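Local coordinates for protein beta-fructofuranosidase (Bifidobacterium adolescentis, PDB 6NOB) that probably hydrolyses terminal beta-fructofuranoside residues such as that of sucrose, as a glycoside hydrolase of family 32, at residues 133-145 / 209-221. Numbering follows the deposited sequence.
Sequences NGLCQFQGRYHLF and VAGNEANAIRLYL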
ATOM      1  N   ASN A 133       5.025   0.255  -3.676  1.00 30.40           N
ATOM      2  CA  ASN A 133       6.454   0.025  -3.829  1.00 29.44           C
ATOM      3  C   ASN A 133       7.094   1.135  -4.653  1.00 33.93           C
ATOM      4  O   ASN A 133       6.429   1.839  -5.416  1.00 37.54           O
ATOM      5  CB  ASN A 133       6.749  -1.324  -4.507  1.00 28.49           C
ATOM      6  CG  ASN A 133       6.121  -2.501  -3.783  1.00 33.19           C
ATOM      7  OD1 ASN A 133       5.717  -3.481  -4.411  1.00 30.26           O
ATOM      8  ND2 ASN A 133       6.045  -2.417  -2.461  1.00 30.75           N
ATOM      9  N   GLY A 134       8.404   1.275  -4.476  1.00 31.40           N
ATOM     10  CA  GLY A 134       9.209   2.097  -5.377  1.00 31.93           C
ATOM     11  C   GLY A 134       8.775   3.543  -5.464  1.00 36.59           C
ATOM     12  O   GLY A 134       8.831   4.142  -6.545  1.00 38.25           O
ATOM     13  N   LEU A 135       8.348   4.118  -4.345  1.00 29.03           N
ATOM     14  CA  LEU A 135       7.863   5.492  -4.350  1.00 33.30           C
ATOM     15  C   LEU A 135       9.010   6.463  -4.591  1.00 36.83           C
ATOM     16  O   LEU A 135      10.052   6.389  -3.932  1.00 36.07           O
ATOM     17  CB  LEU A 135       7.163   5.806  -3.030  1.00 37.06           C
ATOM     18  CG  LEU A 135       5.951   4.917  -2.758  1.00 38.41           C
ATOM     19  CD1 LEU A 135       5.352   5.217  -1.402  1.00 39.20           C
ATOM     20  CD2 LEU A 135       4.917   5.097  -3.856  1.00 40.04           C
ATOM     21  N   CYS A 136       8.816   7.374  -5.541  1.00 43.45           N
ATOM     22  CA  CYS A 136       9.824   8.374  -5.868  1.00 39.96           C
ATOM     23  C   CYS A 136       9.213   9.420  -6.786  1.00 37.62           C
ATOM     24  O   CYS A 136       8.151   9.209  -7.380  1.00 34.61           O
ATOM     25  CB  CYS A 136      11.060   7.736  -6.518  1.00 35.09           C
ATOM     26  SG  CYS A 136      10.783   6.947  -8.112  1.00 34.91           S
ATOM     27  N   GLN A 137       9.878  10.568  -6.854  1.00 35.12           N
ATOM     28  CA  GLN A 137       9.662  11.538  -7.917  1.00 38.35           C
ATOM     29  C   GLN A 137      10.803  11.374  -8.909  1.00 36.97           C
ATOM     30  O   GLN A 137      11.973  11.430  -8.521  1.00 42.34           O
ATOM     31  CB  GLN A 137       9.611  12.969  -7.379  1.00 40.84           C
ATOM     32  CG  GLN A 137       9.156  13.984  -8.416  1.00 45.94           C
ATOM     33  CD  GLN A 137       8.744  15.311  -7.809  1.00 53.46           C
ATOM     34  OE1 GLN A 137       9.213  15.688  -6.734  1.00 52.75           O
ATOM     35  NE2 GLN A 137       7.863  16.029  -8.499  1.00 53.06           N
ATOM     36  N   PHE A 138      10.467  11.142 -10.175  1.00 36.68           N
ATOM     37  CA  PHE A 138      11.467  10.850 -11.194  1.00 37.70           C
ATOM     38  C   PHE A 138      11.144  11.639 -12.452  1.00 41.18           C
ATOM     39  O   PHE A 138      10.090  11.432 -13.060  1.00 41.72           O
ATOM     40  CB  PHE A 138      11.515   9.348 -11.495  1.00 37.35           C
ATOM     41  CG  PHE A 138      12.499   8.979 -12.560  1.00 38.25           C
ATOM     42  CD1 PHE A 138      13.858   9.158 -12.358  1.00 42.45           C
ATOM     43  CD2 PHE A 138      12.067   8.450 -13.764  1.00 37.90           C
ATOM     44  CE1 PHE A 138      14.769   8.818 -13.341  1.00 44.28           C
ATOM     45  CE2 PHE A 138      12.973   8.108 -14.751  1.00 38.80           C
ATOM     46  CZ  PHE A 138      14.324   8.289 -14.539  1.00 41.59           C
ATOM     47  N   GLN A 139      12.055  12.535 -12.835  1.00 40.81           N
ATOM     48  CA  GLN A 139      11.939  13.317 -14.065  1.00 40.05           C
ATOM     49  C   GLN A 139      10.571  13.987 -14.168  1.00 42.68           C
ATOM     50  O   GLN A 139       9.876  13.896 -15.183  1.00 44.52           O
ATOM     51  CB  GLN A 139      12.225  12.447 -15.293  1.00 40.36           C
ATOM     52  CG  GLN A 139      13.708  12.135 -15.485  1.00 46.66           C
ATOM     53  CD  GLN A 139      13.967  11.070 -16.536  1.00 45.64           C
ATOM     54  OE1 GLN A 139      13.045  10.583 -17.185  1.00 46.88           O
ATOM     55  NE2 GLN A 139      15.233  10.704 -16.707  1.00 43.74           N
ATOM     56  N   GLY A 140      10.174  14.651 -13.080  1.00 38.23           N
ATOM     57  CA  GLY A 140       8.956  15.429 -13.050  1.00 45.79           C
ATOM     58  C   GLY A 140       7.692  14.670 -12.704  1.00 52.89           C
ATOM     59  O   GLY A 140       6.637  15.299 -12.552  1.00 61.02           O
ATOM     60  N   ARG A 141       7.750  13.348 -12.570  1.00 48.75           N
ATOM     61  CA  ARG A 141       6.564  12.549 -12.312  1.00 44.09           C
ATOM     62  C   ARG A 141       6.705  11.780 -11.006  1.00 39.28           C
ATOM     63  O   ARG A 141       7.808  11.395 -10.607  1.00 38.89           O
ATOM     64  CB  ARG A 141       6.301  11.563 -13.454  1.00 41.29           C
ATOM     65  CG  ARG A 141       6.113  12.207 -14.815  1.00 42.60           C
ATOM     66  CD  ARG A 141       6.024  11.145 -15.898  1.00 45.35           C
ATOM     67  NE  ARG A 141       6.544  11.614 -17.178  1.00 48.29           N
ATOM     68  CZ  ARG A 141       5.781  12.014 -18.189  1.00 53.94           C
ATOM     69  NH1 ARG A 141       6.338  12.425 -19.320  1.00 53.71           N
ATOM     70  NH2 ARG A 141       4.458  12.000 -18.070  1.00 49.96           N
ATOM     71  N   TYR A 142       5.572  11.567 -10.340  1.00 38.19           N
ATOM     72  CA  TYR A 142       5.506  10.684  -9.183  1.00 35.55           C
ATOM     73  C   TYR A 142       5.227   9.266  -9.660  1.00 39.56           C
ATOM     74  O   TYR A 142       4.313   9.044 -10.462  1.00 44.00           O
ATOM     75  CB  TYR A 142       4.417  11.133  -8.209  1.00 32.53           C
ATOM     76  CG  TYR A 142       4.579  12.549  -7.705  1.00 41.92           C
ATOM     77  CD1 TYR A 142       5.452  12.841  -6.666  1.00 39.13           C
ATOM     78  CD2 TYR A 142       3.855  13.594  -8.266  1.00 38.67           C
ATOM     79  CE1 TYR A 142       5.601  14.132  -6.200  1.00 39.06           C
ATOM     80  CE2 TYR A 142       3.997  14.889  -7.805  1.00 41.34           C
ATOM     81  CZ  TYR A 142       4.873  15.152  -6.773  1.00 41.50           C
ATOM     82  OH  TYR A 142       5.022  16.437  -6.309  1.00 42.98           O
ATOM     83  N   HIS A 143       6.012   8.313  -9.170  1.00 40.23           N
ATOM     84  CA  HIS A 143       5.922   6.927  -9.601  1.00 36.35           C
ATOM     85  C   HIS A 143       5.391   6.067  -8.466  1.00 38.38           C
ATOM     86  O   HIS A 143       5.917   6.108  -7.349  1.00 35.61           O
ATOM     87  CB  HIS A 143       7.282   6.406 -10.068  1.00 32.05           C
ATOM     88  CG  HIS A 143       7.639   6.828 -11.459  1.00 36.39           C
ATOM     89  ND1 HIS A 143       7.514   5.989 -12.546  1.00 39.51           N
ATOM     90  CD2 HIS A 143       8.100   8.005 -11.944  1.00 38.04           C
ATOM     91  CE1 HIS A 143       7.893   6.628 -13.638  1.00 38.91           C
ATOM     92  NE2 HIS A 143       8.253   7.854 -13.300  1.00 37.85           N
ATOM     93  N   LEU A 144       4.355   5.290  -8.762  1.00 42.19           N
ATOM     94  CA  LEU A 144       3.740   4.382  -7.804  1.00 37.89           C
ATOM     95  C   LEU A 144       3.818   2.967  -8.363  1.00 37.92           C
ATOM     96  O   LEU A 144       3.155   2.648  -9.357  1.00 37.16           O
ATOM     97  CB  LEU A 144       2.292   4.782  -7.528  1.00 37.62           C
ATOM     98  CG  LEU A 144       1.421   3.790  -6.759  1.00 36.03           C
ATOM     99  CD1 LEU A 144       1.995   3.522  -5.377  1.00 36.03           C
ATOM    100  CD2 LEU A 144       0.004   4.324  -6.659  1.00 39.13           C
ATOM    101  N   PHE A 145       4.642   2.131  -7.743  1.00 33.40           N
ATOM    102  CA  PHE A 145       4.620   0.699  -7.991  1.00 33.73           C
ATOM    103  C   PHE A 145       3.806   0.024  -6.896  1.00 38.36           C
ATOM    104  O   PHE A 145       3.554   0.606  -5.837  1.00 39.34           O
ATOM    105  CB  PHE A 145       6.037   0.116  -8.039  1.00 34.35           C
ATOM    106  CG  PHE A 145       6.933   0.762  -9.066  1.00 36.73           C
ATOM    107  CD1 PHE A 145       7.626   1.928  -8.773  1.00 32.37           C
ATOM    108  CD2 PHE A 145       7.094   0.192 -10.321  1.00 37.83           C
ATOM    109  CE1 PHE A 145       8.452   2.515  -9.716  1.00 35.22           C
ATOM    110  CE2 PHE A 145       7.920   0.776 -11.268  1.00 33.82           C
ATOM    111  CZ  PHE A 145       8.599   1.937 -10.965  1.00 34.39           C
ATOM    112  N   VAL A 209      20.811  11.207  -6.761  1.00 34.56           N
ATOM    113  CA  VAL A 209      20.564  12.607  -7.085  1.00 41.74           C
ATOM    114  C   VAL A 209      19.072  12.877  -6.954  1.00 42.10           C
ATOM    115  O   VAL A 209      18.257  11.959  -6.832  1.00 37.89           O
ATOM    116  CB  VAL A 209      21.042  12.983  -8.506  1.00 41.65           C
ATOM    117  CG1 VAL A 209      22.544  12.784  -8.649  1.00 42.88           C
ATOM    118  CG2 VAL A 209      20.288  12.170  -9.544  1.00 41.07           C
ATOM    119  N   ALA A 210      18.721  14.162  -6.989  1.00 39.78           N
ATOM    120  CA  ALA A 210      17.321  14.560  -6.999  1.00 40.59           C
ATOM    121  C   ALA A 210      16.604  13.945  -8.195  1.00 45.73           C
ATOM    122  O   ALA A 210      17.202  13.691  -9.244  1.00 49.99           O
ATOM    123  CB  ALA A 210      17.201  16.084  -7.038  1.00 36.93           C
ATOM    124  N   GLY A 211      15.301  13.714  -8.028  1.00 43.20           N
ATOM    125  CA  GLY A 211      14.555  12.976  -9.035  1.00 36.09           C
ATOM    126  C   GLY A 211      14.471  13.681 -10.376  1.00 42.54           C
ATOM    127  O   GLY A 211      14.507  13.035 -11.427  1.00 41.83           O
ATOM    128  N   ASN A 212      14.345  15.011 -10.365  1.00 44.31           N
ATOM    129  CA  ASN A 212      14.222  15.732 -11.627  1.00 54.11           C
ATOM    130  C   ASN A 212      15.512  15.705 -12.433  1.00 51.46           C
ATOM    131  O   ASN A 212      15.464  15.828 -13.661  1.00 49.05           O
ATOM    132  CB  ASN A 212      13.778  17.174 -11.376  1.00 57.52           C
ATOM    133  CG  ASN A 212      12.263  17.321 -11.337  1.00 68.69           C
ATOM    134  OD1 ASN A 212      11.532  16.331 -11.253  1.00 71.80           O
ATOM    135  ND2 ASN A 212      11.786  18.558 -11.402  1.00 73.47           N
ATOM    136  N   GLU A 213      16.654  15.522 -11.775  1.00 49.40           N
ATOM    137  CA  GLU A 213      17.948  15.448 -12.438  1.00 50.46           C
ATOM    138  C   GLU A 213      18.397  14.020 -12.702  1.00 52.09           C
ATOM    139  O   GLU A 213      19.486  13.822 -13.251  1.00 54.69           O
ATOM    140  CB  GLU A 213      19.011  16.153 -11.596  1.00 59.83           C
ATOM    141  CG  GLU A 213      18.539  17.422 -10.915  1.00 73.76           C
ATOM    142  CD  GLU A 213      19.600  18.013 -10.005  1.00 89.65           C
ATOM    143  OE1 GLU A 213      19.230  18.666  -9.006  1.00 94.74           O
ATOM    144  OE2 GLU A 213      20.802  17.817 -10.285  1.00 95.00           O
ATOM    145  N   ALA A 214      17.599  13.028 -12.315  1.00 43.95           N
ATOM    146  CA  ALA A 214      18.036  11.644 -12.361  1.00 37.10           C
ATOM    147  C   ALA A 214      17.995  11.093 -13.784  1.00 39.20           C
ATOM    148  O   ALA A 214      17.283  11.593 -14.661  1.00 41.56           O
ATOM    149  CB  ALA A 214      17.177  10.777 -11.440  1.00 34.13           C
ATOM    150  N   ASN A 215      18.782  10.040 -14.001  1.00 39.27           N
ATOM    151  CA  ASN A 215      18.796   9.321 -15.265  1.00 39.92           C
ATOM    152  C   ASN A 215      18.096   7.976 -15.201  1.00 40.45           C
ATOM    153  O   ASN A 215      17.765   7.421 -16.255  1.00 43.59           O
ATOM    154  CB  ASN A 215      20.240   9.107 -15.739  1.00 49.61           C
ATOM    155  CG  ASN A 215      20.892  10.390 -16.201  1.00 62.06           C
ATOM    156  OD1 ASN A 215      21.807  10.904 -15.555  1.00 65.78           O
ATOM    157  ND2 ASN A 215      20.419  10.923 -17.323  1.00 66.14           N
ATOM    158  N   ALA A 216      17.862   7.444 -14.003  1.00 38.95           N
ATOM    159  CA  ALA A 216      17.204   6.158 -13.838  1.00 36.67           C
ATOM    160  C   ALA A 216      16.692   6.046 -12.410  1.00 38.49           C
ATOM    161  O   ALA A 216      17.144   6.759 -11.509  1.00 38.71           O
ATOM    162  CB  ALA A 216      18.148   4.994 -14.159  1.00 30.46           C
ATOM    163  N   ILE A 217      15.732   5.145 -12.221  1.00 34.67           N
ATOM    164  CA  ILE A 217      15.269   4.742 -10.897  1.00 27.16           C
ATOM    165  C   ILE A 217      15.955   3.431 -10.550  1.00 32.68           C
ATOM    166  O   ILE A 217      15.841   2.449 -11.295  1.00 33.79           O
ATOM    167  CB  ILE A 217      13.741   4.572 -10.849  1.00 27.31           C
ATOM    168  CG1 ILE A 217      13.016   5.811 -11.363  1.00 28.47           C
ATOM    169  CG2 ILE A 217      13.289   4.238  -9.434  1.00 29.85           C
ATOM    170  CD1 ILE A 217      11.528   5.577 -11.569  1.00 26.98           C
ATOM    171  N   ARG A 218      16.660   3.401  -9.426  1.00 29.82           N
ATOM    172  CA  ARG A 218      17.177   2.152  -8.887  1.00 32.11           C
ATOM    173  C   ARG A 218      16.216   1.634  -7.828  1.00 31.26           C
ATOM    174  O   ARG A 218      15.880   2.350  -6.879  1.00 31.82           O
ATOM    175  CB  ARG A 218      18.578   2.316  -8.293  1.00 25.40           C
ATOM    176  CG  ARG A 218      19.133   1.004  -7.750  1.00 24.95           C
ATOM    177  CD  ARG A 218      20.645   1.019  -7.583  1.00 27.68           C
ATOM    178  NE  ARG A 218      21.360   1.088  -8.857  1.00 34.11           N
ATOM    179  CZ  ARG A 218      21.489   0.071  -9.704  1.00 38.07           C
ATOM    180  NH1 ARG A 218      20.933  -1.105  -9.430  1.00 37.48           N
ATOM    181  NH2 ARG A 218      22.166   0.231 -10.833  1.00 32.42           N
ATOM    182  N   LEU A 219      15.774   0.395  -7.996  1.00 30.96           N
ATOM    183  CA  LEU A 219      14.860  -0.242  -7.064  1.00 32.06           C
ATOM    184  C   LEU A 219      15.598  -1.302  -6.267  1.00 34.06           C
ATOM    185  O   LEU A 219      16.471  -1.994  -6.798  1.00 35.94           O
ATOM    186  CB  LEU A 219      13.675  -0.861  -7.803  1.00 28.12           C
ATOM    187  CG  LEU A 219      12.984   0.254  -8.584  1.00 39.39           C
ATOM    188  CD1 LEU A 219      12.892  -0.083 -10.061  1.00 38.11           C
ATOM    189  CD2 LEU A 219      11.625   0.567  -7.988  1.00 35.18           C
ATOM    190  N   TYR A 220      15.264  -1.395  -4.984  1.00 34.75           N
ATOM    191  CA  TYR A 220      15.723  -2.466  -4.108  1.00 32.58           C
ATOM    192  C   TYR A 220      14.486  -3.184  -3.592  1.00 35.57           C
ATOM    193  O   TYR A 220      13.626  -2.557  -2.968  1.00 37.76           O
ATOM    194  CB  TYR A 220      16.553  -1.919  -2.943  1.00 25.48           C
ATOM    195  CG  TYR A 220      17.855  -1.267  -3.354  1.00 31.85           C
ATOM    196  CD1 TYR A 220      19.030  -2.007  -3.416  1.00 29.72           C
ATOM    197  CD2 TYR A 220      17.915   0.088  -3.664  1.00 27.35           C
ATOM    198  CE1 TYR A 220      20.225  -1.423  -3.783  1.00 30.77           C
ATOM    199  CE2 TYR A 220      19.109   0.684  -4.036  1.00 32.29           C
ATOM    200  CZ  TYR A 220      20.261  -0.079  -4.092  1.00 36.00           C
ATOM    201  OH  TYR A 220      21.457   0.499  -4.456  1.00 33.60           O
ATOM    202  N   LEU A 221      14.389  -4.485  -3.856  1.00 35.76           N
ATOM    203  CA  LEU A 221      13.181  -5.231  -3.535  1.00 32.78           C
ATOM    204  C   LEU A 221      13.540  -6.589  -2.950  1.00 39.63           C
ATOM    205  O   LEU A 221      14.688  -7.037  -3.002  1.00 40.22           O
ATOM    206  CB  LEU A 221      12.286  -5.412  -4.766  1.00 28.20           C
ATOM    207  CG  LEU A 221      12.845  -6.304  -5.877  1.00 28.36           C
ATOM    208  CD1 LEU A 221      11.757  -7.210  -6.434  1.00 26.35           C
ATOM    209  CD2 LEU A 221      13.457  -5.460  -6.983  1.00 28.23           C
TER
HETATM  210  O   HOH W   1      16.471   8.776 -18.597  1.00 46.70           O
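I217 rises from strand 216-221 against the F138 ring, its CG1 lying 3.6 Å from the ring centroid and displaced toward the rim. CG of F138 stands anti to the backbone N (chi1 179°), which swings the ring beside the other segment although its CB bond points away from it. The opposite face is covered by CG of Q139, and the ring edge meets A214, with CE1 of F138 3.6 Å from CB of A214. Farther along the I217 side chain, CD1 sits squarely over the H143 imidazole, 4.1 Å from its centroid, and also touches SG of C136; ND1 of H143 is hydrogen-bonded to NE2 of H162. Next in line, L219 crosses F145 at about a right angle and places CD2 over its face.

The hairpin's type I' turn, F138 to R141, supplies the polar part. Q139 N gives G211 O a nearly straight bond of 2.9 Å from above the carbonyl plane, while A214 N reaches that oxygen from the opposite face. Q139 NE2 donates to A214 O at 3.0 Å, and a water links it to N215 O. Without this ring, as with an alanine at F138, I217 CG1 and A214 CB would probably lose their aromatic partner and a gap would open beneath Q139 CG. Apolar packing thus joins two neighbouring blades of the family 32 beta-propeller, with hydrogen bonds fastening the hairpin turn at its exposed end.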